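Local coordinates for probable transcriptional regulator, LysR family protein (Rhodococcus sp., PDB 2QL3) that probably binds DNA and regulates transcription as a LysR-family factor, of which this chain is the C-terminal substrate-binding (effector-binding) domain, at residues Ile59-Asp64 / Pro112-His117; Gln70-Met75 / Val186-Glu191; Leu74-Pro79 / Pro179-Val184; Gly94-Ala99 / Val170-Ala175. All coordinates share one frame; numbering follows the deposited sequence.

Contact 1: Ile59-Asp64 / Pro112-His117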
loop_
_atom_site.group_PDB
_atom_site.type_symbol
_atom_site.label_atom_id
_atom_site.label_comp_id
_atom_site.label_asym_id
_atom_site.label_seq_id
_atom_site.Cartn_x
_atom_site.Cartn_y
_atom_site.Cartn_z
ATOM N N ILE A 59 10.089 12.004 -7.061
ATOM C CA ILE A 59 9.809 11.048 -8.097
ATOM C C ILE A 59 8.296 10.996 -8.210
ATOM O O ILE A 59 7.607 10.617 -7.264
ATOM C CB ILE A 59 10.318 9.647 -7.759
ATOM C CG1 ILE A 59 11.835 9.682 -7.418
ATOM C CG2 ILE A 59 9.988 8.662 -8.882
ATOM C CD1 ILE A 59 12.715 10.231 -8.489
ATOM N N VAL A 60 7.766 11.416 -9.363
ATOM C CA VAL A 60 6.316 11.592 -9.504
ATOM C C VAL A 60 5.805 11.199 -10.878
ATOM O O VAL A 60 6.569 11.133 -11.836
ATOM C CB VAL A 60 5.854 13.077 -9.227
ATOM C CG1 VAL A 60 5.991 13.400 -7.790
ATOM C CG2 VAL A 60 6.632 14.087 -10.068
ATOM N N TYR A 61 4.500 10.954 -10.994
ATOM C CA TYR A 61 3.911 10.947 -12.318
ATOM C C TYR A 61 3.838 12.361 -12.858
ATOM O O TYR A 61 3.479 13.291 -12.148
ATOM C CB TYR A 61 2.505 10.358 -12.334
ATOM C CG TYR A 61 2.300 9.005 -11.702
ATOM C CD1 TYR A 61 2.798 7.846 -12.291
ATOM C CD2 TYR A 61 1.526 8.878 -10.551
ATOM C CE1 TYR A 61 2.532 6.590 -11.747
ATOM C CE2 TYR A 61 1.296 7.617 -9.966
ATOM C CZ TYR A 61 1.800 6.478 -10.583
ATOM O OH TYR A 61 1.563 5.221 -10.044
ATOM N N ASP A 62 4.130 12.536 -14.142
ATOM C CA ASP A 62 4.000 13.852 -14.771
ATOM C C ASP A 62 2.543 14.013 -15.171
ATOM O O ASP A 62 2.180 13.843 -16.355
ATOM C CB ASP A 62 4.922 13.918 -15.986
ATOM C CG ASP A 62 4.972 15.289 -16.654
ATOM O OD1 ASP A 62 4.503 16.336 -16.123
ATOM O OD2 ASP A 62 5.494 15.289 -17.771
ATOM N N LEU A 63 1.711 14.268 -14.153
ATOM C CA LEU A 63 0.290 14.635 -14.247
ATOM C C LEU A 63 0.017 15.799 -13.284
ATOM O O LEU A 63 0.343 15.734 -12.081
ATOM C CB LEU A 63 -0.643 13.445 -13.883
ATOM C CG LEU A 63 -0.552 12.179 -14.726
ATOM C CD1 LEU A 63 -1.282 11.038 -14.126
ATOM C CD2 LEU A 63 -1.057 12.448 -16.148
ATOM N N ASP A 64 -0.539 16.884 -13.827
ATOM C CA ASP A 64 -0.977 18.037 -13.009
ATOM C C ASP A 64 0.170 18.696 -12.178
ATOM O O ASP A 64 -0.049 19.134 -11.056
ATOM C CB ASP A 64 -2.154 17.624 -12.056
ATOM C CG ASP A 64 -3.348 16.873 -12.777
ATOM O OD1 ASP A 64 -3.738 17.287 -13.873
ATOM O OD2 ASP A 64 -3.950 15.900 -12.195
ATOM N N PRO A 112 -4.790 10.721 -5.882
ATOM C CA PRO A 112 -4.402 11.759 -6.847
ATOM C C PRO A 112 -2.866 11.771 -7.079
ATOM O O PRO A 112 -2.070 11.619 -6.103
ATOM C CB PRO A 112 -4.939 13.057 -6.232
ATOM C CG PRO A 112 -6.086 12.620 -5.324
ATOM C CD PRO A 112 -5.713 11.220 -4.833
ATOM N N PRO A 113 -2.444 11.958 -8.339
ATOM C CA PRO A 113 -3.234 12.321 -9.539
ATOM C C PRO A 113 -3.920 11.123 -10.254
ATOM O O PRO A 113 -4.554 11.329 -11.290
ATOM C CB PRO A 113 -2.164 12.885 -10.467
ATOM C CG PRO A 113 -0.943 12.010 -10.126
ATOM C CD PRO A 113 -1.002 11.822 -8.666
ATOM N N SER A 114 -3.801 9.906 -9.712
ATOM C CA SER A 114 -4.396 8.730 -10.386
ATOM C C SER A 114 -5.905 8.787 -10.542
ATOM O O SER A 114 -6.427 8.250 -11.501
ATOM C CB SER A 114 -4.022 7.442 -9.663
ATOM O OG SER A 114 -2.635 7.201 -9.902
ATOM N N THR A 115 -6.584 9.409 -9.583
ATOM C CA THR A 115 -8.021 9.427 -9.525
ATOM C C THR A 115 -8.606 10.193 -10.718
ATOM O O THR A 115 -9.473 9.666 -11.381
ATOM C CB THR A 115 -8.520 10.110 -8.285
ATOM O OG1 THR A 115 -7.714 9.749 -7.178
ATOM C CG2 THR A 115 -10.059 9.772 -8.035
ATOM N N ASN A 116 -8.106 11.420 -10.976
ATOM C CA ASN A 116 -8.566 12.228 -12.110
ATOM C C ASN A 116 -8.121 11.586 -13.399
ATOM O O ASN A 116 -8.850 11.604 -14.393
ATOM C CB ASN A 116 -8.007 13.668 -12.090
ATOM C CG ASN A 116 -8.615 14.545 -11.027
ATOM O OD1 ASN A 116 -9.469 14.132 -10.231
ATOM N ND2 ASN A 116 -8.194 15.824 -11.028
ATOM N N HIS A 117 -6.902 11.034 -13.414
ATOM C CA HIS A 117 -6.424 10.347 -14.634
ATOM C C HIS A 117 -7.445 9.240 -15.036
ATOM O O HIS A 117 -7.849 9.128 -16.206
ATOM C CB HIS A 117 -5.019 9.719 -14.411
ATOM C CG HIS A 117 -4.514 8.977 -15.609
ATOM N ND1 HIS A 117 -4.533 7.594 -15.693
ATOM C CD2 HIS A 117 -4.089 9.424 -16.817
ATOM C CE1 HIS A 117 -4.114 7.224 -16.889
ATOM N NE2 HIS A 117 -3.829 8.314 -17.589
HETATM O O HOH W 1 -0.872 4.906 -9.232
HETATM O O HOH W 2 -4.620 13.417 -12.916
#
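L63 and P113 meet where the end of strand 57-61, in one lobe of the two-lobed periplasmic-binding-protein-type fold, comes up against the start of helix 114-125 in the other. Apolar packing centres on the P113 ring, which follows a cis peptide bond and faces L63 and Y61. L63 lays its CB 3.8 Å from P113 CB, while its CD1 reaches on to H117 CB at 4.0 Å. Leucine suits the place because its CB meets the proline while a methyl further out serves the histidine. Y61 also packs on the proline, crossing the P113 ring at about a right angle and bringing CD2 to 4.0 Å from P113 CG; its chi1 of -52° sets CG, the root of the aromatic ring, beside the backbone N. D64 adds a looser touch, OD2 of the carboxylate lying near P113 CB.

No direct hydrogen bond joins the two segments, and polar groups meet through water. One water lies between the Y61 hydroxyl and S114 OG, so the hydroxyl reaches the serine through the water while the ring packs on P113; Y61 OH also has a weak hydrogen bond to Q156. H117 N bonds back to P113 O as the helix begins, and that carbonyl has a second partner in another water. D62 is the centre of an inverse gamma turn, which takes the chain out of the strand. Two residues on, D64 is exposed, where a carboxylate is a natural acceptor for water: the second water donates to D64 OD2 at 2.7 Å and to P113 O at 2.6 Å.

Contact 2: Gln70-Met75 / Val186-Glu191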
loop_
_atom_site.group_PDB
_atom_site.type_symbol
_atom_site.label_atom_id
_atom_site.label_comp_id
_atom_site.label_asym_id
_atom_site.label_seq_id
_atom_site.Cartn_x
_atom_site.Cartn_y
_atom_site.Cartn_z
ATOM N N GLN A 70 11.154 21.569 -12.957
ATOM C CA GLN A 70 11.954 20.943 -13.990
ATOM C C GLN A 70 11.721 19.447 -13.795
ATOM O O GLN A 70 11.575 18.989 -12.657
ATOM C CB GLN A 70 13.410 21.285 -13.729
ATOM C CG GLN A 70 13.754 22.748 -13.948
ATOM C CD GLN A 70 14.039 23.029 -15.415
ATOM O OE1 GLN A 70 15.166 22.836 -15.888
ATOM N NE2 GLN A 70 13.026 23.483 -16.145
ATOM N N THR A 71 11.653 18.699 -14.882
ATOM C CA THR A 71 11.404 17.255 -14.813
ATOM C C THR A 71 12.310 16.545 -15.836
ATOM O O THR A 71 12.718 17.155 -16.807
ATOM C CB THR A 71 9.932 16.861 -15.129
ATOM O OG1 THR A 71 9.628 17.228 -16.474
ATOM C CG2 THR A 71 8.895 17.502 -14.147
ATOM N N VAL A 72 12.618 15.268 -15.605
ATOM C CA VAL A 72 13.347 14.450 -16.572
ATOM C C VAL A 72 12.656 13.070 -16.520
ATOM O O VAL A 72 12.533 12.483 -15.447
ATOM C CB VAL A 72 14.873 14.310 -16.202
ATOM C CG1 VAL A 72 15.507 13.153 -16.966
ATOM C CG2 VAL A 72 15.687 15.556 -16.537
ATOM N N PRO A 73 12.220 12.539 -17.683
ATOM C CA PRO A 73 11.503 11.279 -17.670
ATOM C C PRO A 73 12.357 10.063 -17.329
ATOM O O PRO A 73 13.494 9.945 -17.756
ATOM C CB PRO A 73 10.886 11.194 -19.061
ATOM C CG PRO A 73 11.792 11.974 -19.926
ATOM C CD PRO A 73 12.371 13.086 -19.046
ATOM N N LEU A 74 11.818 9.180 -16.501
ATOM C CA LEU A 74 12.564 8.011 -16.052
ATOM C C LEU A 74 12.049 6.813 -16.849
ATOM O O LEU A 74 12.804 5.917 -17.260
ATOM C CB LEU A 74 12.301 7.830 -14.564
ATOM C CG LEU A 74 13.202 8.404 -13.462
ATOM C CD1 LEU A 74 13.998 9.548 -13.891
ATOM C CD2 LEU A 74 12.349 8.774 -12.290
HETATM N N MSE A 75 10.747 6.836 -17.093
HETATM C CA MSE A 75 10.040 5.757 -17.756
HETATM C C MSE A 75 8.638 6.271 -18.087
HETATM O O MSE A 75 8.223 7.301 -17.565
HETATM C CB MSE A 75 9.978 4.463 -16.931
HETATM C CG MSE A 75 9.662 4.571 -15.405
HETATM SE SE MSE A 75 8.148 3.452 -15.012
HETATM C CE MSE A 75 8.966 1.651 -14.981
ATOM N N VAL A 186 11.739 12.285 -12.569
ATOM C CA VAL A 186 12.433 12.995 -11.452
ATOM C C VAL A 186 12.187 14.514 -11.574
ATOM O O VAL A 186 12.301 15.084 -12.662
ATOM C CB VAL A 186 13.945 12.646 -11.325
ATOM C CG1 VAL A 186 14.790 13.120 -12.575
ATOM C CG2 VAL A 186 14.540 13.223 -9.999
ATOM N N ALA A 187 11.773 15.160 -10.493
ATOM C CA ALA A 187 11.422 16.581 -10.568
ATOM C C ALA A 187 12.091 17.414 -9.496
ATOM O O ALA A 187 12.458 16.915 -8.436
ATOM C CB ALA A 187 9.852 16.746 -10.515
ATOM N N TRP A 188 12.312 18.679 -9.792
ATOM C CA TRP A 188 12.823 19.620 -8.806
ATOM C C TRP A 188 12.344 20.996 -9.204
ATOM O O TRP A 188 11.944 21.203 -10.319
ATOM C CB TRP A 188 14.347 19.592 -8.712
ATOM C CG TRP A 188 15.066 20.010 -9.971
ATOM C CD1 TRP A 188 15.563 21.239 -10.260
ATOM C CD2 TRP A 188 15.319 19.187 -11.120
ATOM N NE1 TRP A 188 16.142 21.244 -11.529
ATOM C CE2 TRP A 188 16.008 19.997 -12.076
ATOM C CE3 TRP A 188 15.042 17.842 -11.431
ATOM C CZ2 TRP A 188 16.453 19.497 -13.302
ATOM C CZ3 TRP A 188 15.465 17.338 -12.657
ATOM C CH2 TRP A 188 16.159 18.175 -13.591
ATOM N N HIS A 189 12.403 21.943 -8.295
ATOM C CA HIS A 189 11.847 23.270 -8.557
ATOM C C HIS A 189 12.843 24.150 -9.357
ATOM O O HIS A 189 14.004 24.245 -8.990
ATOM C CB HIS A 189 11.517 23.849 -7.180
ATOM C CG HIS A 189 10.584 25.013 -7.191
ATOM N ND1 HIS A 189 10.957 26.263 -7.637
ATOM C CD2 HIS A 189 9.315 25.138 -6.733
ATOM C CE1 HIS A 189 9.950 27.107 -7.468
ATOM N NE2 HIS A 189 8.941 26.451 -6.913
ATOM N N GLN A 190 12.378 24.746 -10.475
ATOM C CA GLN A 190 13.089 25.757 -11.286
ATOM C C GLN A 190 13.986 26.705 -10.524
ATOM O O GLN A 190 15.000 27.152 -11.049
ATOM C CB GLN A 190 12.068 26.699 -11.926
ATOM C CG GLN A 190 12.056 26.721 -13.403
ATOM C CD GLN A 190 10.741 27.167 -13.875
ATOM O OE1 GLN A 190 10.165 28.138 -13.351
ATOM N NE2 GLN A 190 10.177 26.400 -14.801
ATOM N N GLU A 191 13.562 27.088 -9.335
ATOM C CA GLU A 191 14.219 28.172 -8.613
ATOM C C GLU A 191 15.103 27.661 -7.512
ATOM O O GLU A 191 15.727 28.453 -6.825
ATOM C CB GLU A 191 13.149 29.025 -7.950
ATOM C CG GLU A 191 12.029 29.358 -8.916
ATOM C CD GLU A 191 12.048 30.771 -9.406
ATOM O OE1 GLU A 191 12.983 31.567 -9.102
ATOM O OE2 GLU A 191 11.080 31.097 -10.098
#
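Q70 pairs with W188 and V72 with V186 as antiparallel hydrogen-bonded pairs, T71 and A187 forming the non-hydrogen-bonded pair between them, on strands whose axes run 172° apart. Two backbone bonds join each hydrogen-bonded pair; the one from W188 N to Q70 O measures 3.0 Å. At the intervening pair, T71 CG2 and A187 CB touch at 3.8 Å, and the small alanine suits a buried spot on that face of the sheet.

The opposite face carries Q70, V72, V186 and W188. In W188, chi1 of 63° sets CG between the backbone N and the carbonyl carbon; the indole attached there presents one face to Q70 CB, which sits 3.6 Å from the centre of the five-membered ring in a CH-pi contact. V72 CG2 lies at the edge of the indole, near its plane, 4.0 Å from W188 CH2. Further along, V186 CG1 fits against V72 CB at 3.8 Å and also meets L74 CD1; the L74 and V186 side chains cross at about a right angle. Helix 196-205 packs on this face through I202 against W188 and V205 against L74.

An alanine in place of W188 would probably cost Q70 CB its aromatic face and V72 CG2 its neighbour at the ring edge, opening a gap beside I202. The contact thus combines four backbone bonds between the strands with a hydrocarbon layer in which even the glutamine contributes its CB methylene to an aromatic face.

Contact 3: Leu74-Pro79 / Pro179-Val184. With PO4 (phosphate ion), chain R.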
loop_
_atom_site.group_PDB
_atom_site.type_symbol
_atom_site.label_atom_id
_atom_site.label_comp_id
_atom_site.label_asym_id
_atom_site.label_seq_id
_atom_site.Cartn_x
_atom_site.Cartn_y
_atom_site.Cartn_z
ATOM N N LEU A 74 11.818 9.180 -16.501
ATOM C CA LEU A 74 12.564 8.011 -16.052
ATOM C C LEU A 74 12.049 6.813 -16.849
ATOM O O LEU A 74 12.804 5.917 -17.260
ATOM C CB LEU A 74 12.301 7.830 -14.564
ATOM C CG LEU A 74 13.202 8.404 -13.462
ATOM C CD1 LEU A 74 13.998 9.548 -13.891
ATOM C CD2 LEU A 74 12.349 8.774 -12.290
HETATM N N MSE A 75 10.747 6.836 -17.093
HETATM C CA MSE A 75 10.040 5.757 -17.756
HETATM C C MSE A 75 8.638 6.271 -18.087
HETATM O O MSE A 75 8.223 7.301 -17.565
HETATM C CB MSE A 75 9.978 4.463 -16.931
HETATM C CG MSE A 75 9.662 4.571 -15.405
HETATM SE SE MSE A 75 8.148 3.452 -15.012
HETATM C CE MSE A 75 8.966 1.651 -14.981
ATOM N N THR A 76 7.967 5.569 -19.003
ATOM C CA THR A 76 6.631 5.897 -19.421
ATOM C C THR A 76 5.803 4.604 -19.339
ATOM O O THR A 76 6.307 3.526 -19.617
ATOM C CB THR A 76 6.610 6.381 -20.859
ATOM O OG1 THR A 76 7.356 7.593 -20.959
ATOM C CG2 THR A 76 5.214 6.721 -21.262
ATOM N N ARG A 77 4.544 4.711 -18.986
ATOM C CA ARG A 77 3.703 3.505 -18.959
ATOM C C ARG A 77 2.324 3.832 -19.375
ATOM O O ARG A 77 1.776 4.866 -19.037
ATOM C CB ARG A 77 3.629 2.880 -17.552
ATOM C CG ARG A 77 4.991 2.640 -16.904
ATOM C CD ARG A 77 5.322 1.183 -16.913
ATOM N NE ARG A 77 5.243 0.659 -15.548
ATOM C CZ ARG A 77 5.056 -0.632 -15.224
ATOM N NH1 ARG A 77 4.934 -1.563 -16.183
ATOM N NH2 ARG A 77 5.017 -0.981 -13.934
ATOM N N GLU A 78 1.769 2.901 -20.109
ATOM C CA GLU A 78 0.386 2.893 -20.543
ATOM C C GLU A 78 -0.540 2.476 -19.387
ATOM O O GLU A 78 -0.286 1.474 -18.756
ATOM C CB GLU A 78 0.313 1.826 -21.619
ATOM C CG GLU A 78 0.323 2.281 -23.041
ATOM C CD GLU A 78 -1.052 2.055 -23.667
ATOM O OE1 GLU A 78 -1.661 3.082 -24.059
ATOM O OE2 GLU A 78 -1.523 0.867 -23.763
ATOM N N PRO A 79 -1.626 3.226 -19.119
ATOM C CA PRO A 79 -2.654 2.624 -18.222
ATOM C C PRO A 79 -3.127 1.272 -18.765
ATOM O O PRO A 79 -3.235 1.112 -20.007
ATOM C CB PRO A 79 -3.834 3.601 -18.272
ATOM C CG PRO A 79 -3.266 4.875 -18.883
ATOM C CD PRO A 79 -1.970 4.586 -19.584
ATOM N N PRO A 179 -5.294 4.535 -24.410
ATOM C CA PRO A 179 -5.021 5.628 -23.473
ATOM C C PRO A 179 -3.615 6.239 -23.544
ATOM O O PRO A 179 -2.659 5.602 -23.957
ATOM C CB PRO A 179 -5.272 4.989 -22.117
ATOM C CG PRO A 179 -4.968 3.536 -22.357
ATOM C CD PRO A 179 -5.574 3.286 -23.685
ATOM N N ALA A 180 -3.548 7.517 -23.194
ATOM C CA ALA A 180 -2.317 8.308 -23.187
ATOM C C ALA A 180 -1.322 7.637 -22.221
ATOM O O ALA A 180 -1.741 7.161 -21.153
ATOM C CB ALA A 180 -2.655 9.773 -22.725
ATOM N N SER A 181 -0.062 7.503 -22.621
ATOM C CA SER A 181 0.976 7.038 -21.701
ATOM C C SER A 181 1.277 8.114 -20.657
ATOM O O SER A 181 1.100 9.315 -20.919
ATOM C CB SER A 181 2.270 6.683 -22.443
ATOM O OG SER A 181 1.951 5.641 -23.344
ATOM N N VAL A 182 1.746 7.671 -19.501
ATOM C CA VAL A 182 2.076 8.568 -18.432
ATOM C C VAL A 182 3.526 8.353 -18.089
ATOM O O VAL A 182 3.954 7.220 -17.845
ATOM C CB VAL A 182 1.172 8.299 -17.178
ATOM C CG1 VAL A 182 1.578 9.214 -15.975
ATOM C CG2 VAL A 182 -0.287 8.483 -17.534
ATOM N N ALA A 183 4.261 9.457 -18.085
ATOM C CA ALA A 183 5.637 9.480 -17.672
ATOM C C ALA A 183 5.747 9.551 -16.162
ATOM O O ALA A 183 5.005 10.280 -15.490
ATOM C CB ALA A 183 6.357 10.660 -18.319
ATOM N N VAL A 184 6.673 8.750 -15.653
ATOM C CA VAL A 184 7.239 8.913 -14.358
ATOM C C VAL A 184 8.515 9.755 -14.545
ATOM O O VAL A 184 9.410 9.433 -15.369
ATOM C CB VAL A 184 7.531 7.561 -13.756
ATOM C CG1 VAL A 184 8.102 7.686 -12.301
ATOM C CG2 VAL A 184 6.241 6.713 -13.735
HETATM P P PO4 R . 10.423 3.670 -21.005
HETATM O O1 PO4 R . 10.231 3.751 -22.509
HETATM O O2 PO4 R . 11.492 4.670 -20.584
HETATM O O3 PO4 R . 9.102 4.002 -20.378
HETATM O O4 PO4 R . 10.831 2.285 -20.527
#
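A classic beta bulge, with L74 and M75 both facing V184, lies at one end of the antiparallel pairing of strands 69-84 and 182-189, which run through the middle of this two-lobed domain. V184 O accepts L74 N at 2.7 Å and, weakly, M75 N, so one carbonyl serves both bulge residues. Beyond it regular pairing resumes: V184 N bonds to M75 O, and R77 and V182 exchange two bonds of 2.8 Å.

M75, a selenomethionine whose selenium is an introduced label, runs beside V184 and points the same way, its SE 4.0 Å from V184 CG2; the unbranched, flexible chain can bend to bring SE against the valine methyl. T76 is turned to the other face with A183. A phosphate, probably from the crystallisation liquor, accepts a hydrogen bond from T76 N, although the modelled length is too short to trust.

Past the strands, P79 and P179 slide by one another in opposite directions with P79 CG 3.8 Å from P179 CB, and H117 covers P79 and V182. E78 crosses P179 at about a right angle, OE1 lying 3.7 Å from P179 CG, and its CG meets S181 OG at 3.7 Å. An alanine in place of E78 would take away the carboxylate packed beside P179 CG and the CG beside S181 OG, and would probably leave the serine hydroxyl freer to turn.

E78 OE1 also lies 2.7 Å from P179 O; two acceptors this close would repel if the carboxylate is charged, which may raise its pKa.

Contact 4: Gly94-Ala99 / Val170-Ala175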
loop_
_atom_site.group_PDB
_atom_site.type_symbol
_atom_site.label_atom_id
_atom_site.label_comp_id
_atom_site.label_asym_id
_atom_site.label_seq_id
_atom_site.Cartn_x
_atom_site.Cartn_y
_atom_site.Cartn_z
ATOM N N GLY A 94 -6.540 -10.451 -26.273
ATOM C CA GLY A 94 -6.095 -9.133 -26.744
ATOM C C GLY A 94 -6.583 -7.994 -25.848
ATOM O O GLY A 94 -6.996 -8.219 -24.714
ATOM N N PRO A 95 -6.540 -6.751 -26.362
ATOM C CA PRO A 95 -6.898 -5.610 -25.528
ATOM C C PRO A 95 -8.416 -5.487 -25.239
ATOM O O PRO A 95 -9.248 -5.979 -26.014
ATOM C CB PRO A 95 -6.398 -4.422 -26.340
ATOM C CG PRO A 95 -5.550 -5.012 -27.458
ATOM C CD PRO A 95 -6.174 -6.333 -27.722
ATOM N N VAL A 96 -8.776 -4.821 -24.146
ATOM C CA VAL A 96 -10.214 -4.607 -23.888
ATOM C C VAL A 96 -10.587 -3.223 -24.370
ATOM O O VAL A 96 -9.771 -2.331 -24.317
ATOM C CB VAL A 96 -10.627 -4.758 -22.393
ATOM C CG1 VAL A 96 -10.307 -6.150 -21.858
ATOM C CG2 VAL A 96 -9.987 -3.690 -21.558
ATOM N N ARG A 97 -11.788 -3.045 -24.896
ATOM C CA ARG A 97 -12.294 -1.692 -24.984
ATOM C C ARG A 97 -13.032 -1.381 -23.704
ATOM O O ARG A 97 -13.910 -2.119 -23.283
ATOM C CB ARG A 97 -13.136 -1.401 -26.208
ATOM C CG ARG A 97 -13.674 -2.513 -27.013
ATOM C CD ARG A 97 -14.161 -1.953 -28.394
ATOM N NE ARG A 97 -13.993 -0.501 -28.451
ATOM C CZ ARG A 97 -14.919 0.415 -28.152
ATOM N NH1 ARG A 97 -14.603 1.717 -28.227
ATOM N NH2 ARG A 97 -16.155 0.042 -27.777
ATOM N N LEU A 98 -12.621 -0.308 -23.059
ATOM C CA LEU A 98 -13.074 0.008 -21.718
ATOM C C LEU A 98 -14.588 0.118 -21.707
ATOM O O LEU A 98 -15.240 -0.265 -20.740
ATOM C CB LEU A 98 -12.496 1.348 -21.358
ATOM C CG LEU A 98 -11.665 1.611 -20.121
ATOM C CD1 LEU A 98 -10.772 2.763 -20.480
ATOM C CD2 LEU A 98 -12.598 2.005 -19.016
ATOM N N ALA A 99 -15.133 0.665 -22.784
ATOM C CA ALA A 99 -16.578 0.745 -22.975
ATOM C C ALA A 99 -17.291 -0.568 -22.629
ATOM O O ALA A 99 -18.467 -0.532 -22.242
ATOM C CB ALA A 99 -16.901 1.170 -24.425
ATOM N N VAL A 170 -5.255 -10.436 -13.773
ATOM C CA VAL A 170 -5.149 -10.549 -15.208
ATOM C C VAL A 170 -5.142 -9.145 -15.777
ATOM O O VAL A 170 -6.126 -8.391 -15.668
ATOM C CB VAL A 170 -6.312 -11.360 -15.833
ATOM C CG1 VAL A 170 -6.140 -11.428 -17.412
ATOM C CG2 VAL A 170 -6.436 -12.772 -15.182
ATOM N N VAL A 171 -4.010 -8.818 -16.401
ATOM C CA VAL A 171 -3.653 -7.448 -16.778
ATOM C C VAL A 171 -3.864 -7.392 -18.266
ATOM O O VAL A 171 -3.374 -8.236 -19.014
ATOM C CB VAL A 171 -2.159 -7.155 -16.349
ATOM C CG1 VAL A 171 -1.640 -5.917 -16.949
ATOM C CG2 VAL A 171 -2.047 -7.086 -14.810
ATOM N N LYS A 172 -4.661 -6.426 -18.719
ATOM C CA LYS A 172 -4.906 -6.284 -20.140
ATOM C C LYS A 172 -4.695 -4.870 -20.651
ATOM O O LYS A 172 -5.072 -3.890 -19.947
ATOM C CB LYS A 172 -6.332 -6.740 -20.451
ATOM C CG LYS A 172 -6.580 -8.148 -20.022
ATOM C CD LYS A 172 -7.788 -8.679 -20.662
ATOM C CE LYS A 172 -7.395 -9.848 -21.502
ATOM N NZ LYS A 172 -7.818 -11.050 -20.763
ATOM N N PRO A 173 -4.128 -4.749 -21.887
ATOM C CA PRO A 173 -4.023 -3.439 -22.527
ATOM C C PRO A 173 -5.415 -2.922 -22.945
ATOM O O PRO A 173 -6.312 -3.703 -23.204
ATOM C CB PRO A 173 -3.192 -3.713 -23.804
ATOM C CG PRO A 173 -2.776 -5.162 -23.769
ATOM C CD PRO A 173 -3.641 -5.848 -22.749
ATOM N N ILE A 174 -5.545 -1.605 -22.993
ATOM C CA ILE A 174 -6.728 -0.882 -23.457
ATOM C C ILE A 174 -6.584 -0.388 -24.912
ATOM O O ILE A 174 -5.525 0.041 -25.329
ATOM C CB ILE A 174 -7.016 0.336 -22.506
ATOM C CG1 ILE A 174 -7.152 -0.150 -21.043
ATOM C CG2 ILE A 174 -8.268 1.125 -23.016
ATOM C CD1 ILE A 174 -6.580 0.773 -19.927
ATOM N N ALA A 175 -7.651 -0.496 -25.691
ATOM C CA ALA A 175 -7.649 -0.044 -27.054
ATOM C C ALA A 175 -8.961 0.651 -27.371
ATOM O O ALA A 175 -9.956 0.547 -26.611
ATOM C CB ALA A 175 -7.399 -1.201 -28.018
HETATM O O HOH W 3 -10.980 1.804 -24.450
#
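The flat groups that meet are peptide units: the P173 carbonyl receives V96 N at 2.9 Å, and the V96 carbonyl receives A175 N. These two bonds form a single beta bridge, V96 with I174, by which the loop after strand 69-84 joins the end of strand 169-173 in one lobe of the substrate-binding domain. The prolines P95 and P173 touch through CB atoms, and P95 CB comes closer to A175 CB, at 3.8 Å. Having no N-H to satisfy, proline suits positions beside the bridge.

V96 is buried and crosses K172 at about a right angle, its CG1 3.8 Å from K172 CD. The lysine therefore contributes hydrocarbon here, with CE 3.6 Å from G94 O. G94 has backbone angles at which a side chain would jam against the preceding carbonyl and strike P95 CD, so glycine is called for.

L98 sends CD1 to I174 CG2 at 3.9 Å, a reach that suits leucine, and it also touches V121, C122 and A125 of helix 114-125, together with F127 and W151. R97 CB touches A175 O, and the NH1 of this arginine bonds to E176 O. Beyond the bridge, a water links the two segments, accepting from L98 N at 3.0 Å and donating to A175 O at 2.7 Å.

From the N terminus, strand 57-61 is the first to be used: contact 1 closes a loop of 47 residues by bringing its end to helix 114-125, and so joins the two lobes. Strand 69-84 follows, and contacts 2 and 3 pair successive parts of it, sharing L74 and M75, with strand 182-189, closing loops of 110 and 99 residues. Contact 4 falls within both of these, tying the loop after strand 69-84 to strand 169-173. Contact 1 crosses all three others, since its second segment returns inside their spans. Contacts 1 and 2 touch through I59 against V186 and L74, contacts 3 and 4 through I174, and contacts 2 and 4 lie on opposite sides of the chain's centre.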